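Local coordinates for protein L-fuculose phosphate aldolase (Streptococcus pneumoniae, PDB 4C24) that is a zinc-binding member of the class II aldolase and adducin family with an AraD-like fold, assembled as four chains, at residues 124-129 with 150-155. Sequence-based numbering, arbitrary orientation.
Sequences AGKDVR and EGRRAV. With EDO (1,2-ethanediol), chain F.
The guanidinium of Arg152 lies between Arg129 NH2, over one face, and Lys126 N, over the opposite face. At its edge sit Asp127 OD1 and O1 of a 1,2-ethanediol. Arg152 in turn lies over one face of the Arg129 guanidinium, with Glu150 O and C1 of the diol at the edge. Arg152 grips Asp127 side-on: NE at 3.0 Å and NH2 at 2.9 Å both donate to OD1, in the guanidinium plane. The carboxylate is turned 31° from that plane. A bend at chi2 (-68°) folds Arg152 back, and its NH1 donates to Gly151 O, from above that carbonyl plane. The diol, probably from the crystallisation liquor, accepts from NH1 and NH2. Arg129 NH1 donates to a lone pair of Glu150 O at 2.7 Å. Arg129 NH2 stands 3.5 Å from Arg152 NH1; these like charges probably repel, with Asp127 partly offsetting them. In this AraD-like fold the contact joins the loop before strand 130-131 to the turn between helix 139-149 and strand 154-157. Arg153 N donates to Ala124 O at 2.9 Å. Gly125 CA lies 3.9 Å from Arg152 CD. Deeper in, Ala124 CB meets Ala154 CB at 3.9 Å, against Val179 of helix 169-192. One water bridges Arg129 N and Ala154 O.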
loop_
_atom_site.group_PDB
_atom_site.type_symbol
_atom_site.label_atom_id
_atom_site.label_comp_id
_atom_site.label_asym_id
_atom_site.label_seq_id
_atom_site.Cartn_x
_atom_site.Cartn_y
_atom_site.Cartn_z
ATOM N N ALA A 124 7.208 23.105 -1.995
ATOM C CA ALA A 124 8.635 23.097 -1.801
ATOM C C ALA A 124 9.386 24.026 -2.760
ATOM O O ALA A 124 10.400 24.586 -2.385
ATOM C CB ALA A 124 9.150 21.680 -1.910
ATOM N N GLY A 125 8.875 24.192 -3.976
ATOM C CA GLY A 125 9.524 25.027 -5.005
ATOM C C GLY A 125 9.138 24.533 -6.383
ATOM O O GLY A 125 8.253 23.702 -6.518
ATOM N N LYS A 126 9.779 25.048 -7.430
ATOM C CA LYS A 126 9.408 24.565 -8.785
ATOM C C LYS A 126 9.868 23.138 -9.044
ATOM O O LYS A 126 9.348 22.452 -9.932
ATOM C CB LYS A 126 9.901 25.514 -9.887
ATOM C CG LYS A 126 11.407 25.551 -10.045
ATOM C CD LYS A 126 11.828 26.351 -11.270
ATOM C CE LYS A 126 13.324 26.207 -11.448
ATOM N NZ LYS A 126 13.784 27.121 -12.551
ATOM N N ASP A 127 10.881 22.724 -8.296
ATOM C CA ASP A 127 11.401 21.369 -8.337
ATOM C C ASP A 127 12.094 21.097 -7.026
ATOM O O ASP A 127 12.260 22.008 -6.206
ATOM C CB ASP A 127 12.366 21.149 -9.541
ATOM C CG ASP A 127 13.507 22.148 -9.587
ATOM O OD1 ASP A 127 13.911 22.696 -8.539
ATOM O OD2 ASP A 127 14.034 22.401 -10.706
ATOM N N VAL A 128 12.457 19.840 -6.808
ATOM C CA VAL A 128 13.271 19.454 -5.657
ATOM C C VAL A 128 14.571 18.838 -6.166
ATOM O O VAL A 128 14.564 17.914 -6.994
ATOM C CB VAL A 128 12.524 18.478 -4.740
ATOM C CG1 VAL A 128 13.408 18.068 -3.581
ATOM C CG2 VAL A 128 11.237 19.125 -4.245
ATOM N N ARG A 129 15.675 19.416 -5.728
ATOM C CA ARG A 129 16.998 18.987 -6.179
ATOM C C ARG A 129 17.496 17.789 -5.403
ATOM O O ARG A 129 16.963 17.461 -4.334
ATOM C CB ARG A 129 17.997 20.118 -6.000
ATOM C CG ARG A 129 17.599 21.443 -6.622
ATOM C CD ARG A 129 18.798 22.363 -6.626
ATOM N NE ARG A 129 18.440 23.748 -6.871
ATOM C CZ ARG A 129 18.162 24.630 -5.923
ATOM N NH1 ARG A 129 18.209 24.260 -4.637
ATOM N NH2 ARG A 129 17.838 25.874 -6.256
ATOM N N GLU A 150 18.932 25.308 -1.021
ATOM C CA GLU A 150 18.829 26.752 -1.205
ATOM C C GLU A 150 17.686 27.095 -2.141
ATOM O O GLU A 150 17.554 26.511 -3.227
ATOM C CB GLU A 150 20.135 27.341 -1.736
ATOM C CG GLU A 150 21.207 27.472 -0.678
ATOM C CD GLU A 150 22.556 27.873 -1.263
ATOM O OE1 GLU A 150 22.596 28.276 -2.454
ATOM O OE2 GLU A 150 23.576 27.788 -0.540
ATOM N N GLY A 151 16.851 28.040 -1.737
ATOM C CA GLY A 151 15.732 28.460 -2.569
ATOM C C GLY A 151 14.571 27.480 -2.618
ATOM O O GLY A 151 13.641 27.645 -3.405
ATOM N N ARG A 152 14.624 26.466 -1.760
ATOM C CA ARG A 152 13.604 25.429 -1.714
ATOM C C ARG A 152 13.277 25.125 -0.272
ATOM O O ARG A 152 14.031 25.494 0.638
ATOM C CB ARG A 152 14.093 24.144 -2.380
ATOM C CG ARG A 152 14.523 24.302 -3.844
ATOM C CD ARG A 152 13.351 24.624 -4.762
ATOM N NE ARG A 152 13.761 24.573 -6.170
ATOM C CZ ARG A 152 14.316 25.581 -6.811
ATOM N NH1 ARG A 152 14.500 26.745 -6.208
ATOM N NH2 ARG A 152 14.677 25.413 -8.074
ATOM N N ARG A 153 12.178 24.415 -0.083
ATOM C CA ARG A 153 11.793 23.924 1.240
ATOM C C ARG A 153 11.930 22.409 1.375
ATOM O O ARG A 153 11.545 21.830 2.395
ATOM C CB ARG A 153 10.377 24.382 1.582
ATOM C CG ARG A 153 10.310 25.852 1.972
ATOM C CD ARG A 153 8.971 26.231 2.571
ATOM N NE ARG A 153 9.164 27.230 3.617
ATOM C CZ ARG A 153 8.213 27.644 4.444
ATOM N NH1 ARG A 153 6.980 27.156 4.347
ATOM N NH2 ARG A 153 8.501 28.548 5.374
ATOM N N ALA A 154 12.493 21.738 0.365
ATOM C CA ALA A 154 12.808 20.329 0.491
ATOM C C ALA A 154 13.989 20.019 -0.388
ATOM O O ALA A 154 14.256 20.765 -1.328
ATOM C CB ALA A 154 11.621 19.463 0.110
ATOM N N VAL A 155 14.659 18.925 -0.066
ATOM C CA VAL A 155 15.809 18.451 -0.842
ATOM C C VAL A 155 15.904 16.944 -0.712
ATOM O O VAL A 155 15.603 16.385 0.344
ATOM C CB VAL A 155 17.127 19.141 -0.413
ATOM C CG1 VAL A 155 17.540 18.775 0.996
ATOM C CG2 VAL A 155 18.272 18.808 -1.349
HETATM C C1 EDO F . 17.414 27.757 -9.072
HETATM O O1 EDO F . 16.348 27.122 -9.773
HETATM C C2 EDO F . 16.910 29.099 -8.576
HETATM O O2 EDO F . 15.704 28.895 -7.836
HETATM O O HOH W 1 15.951 21.154 -3.431
#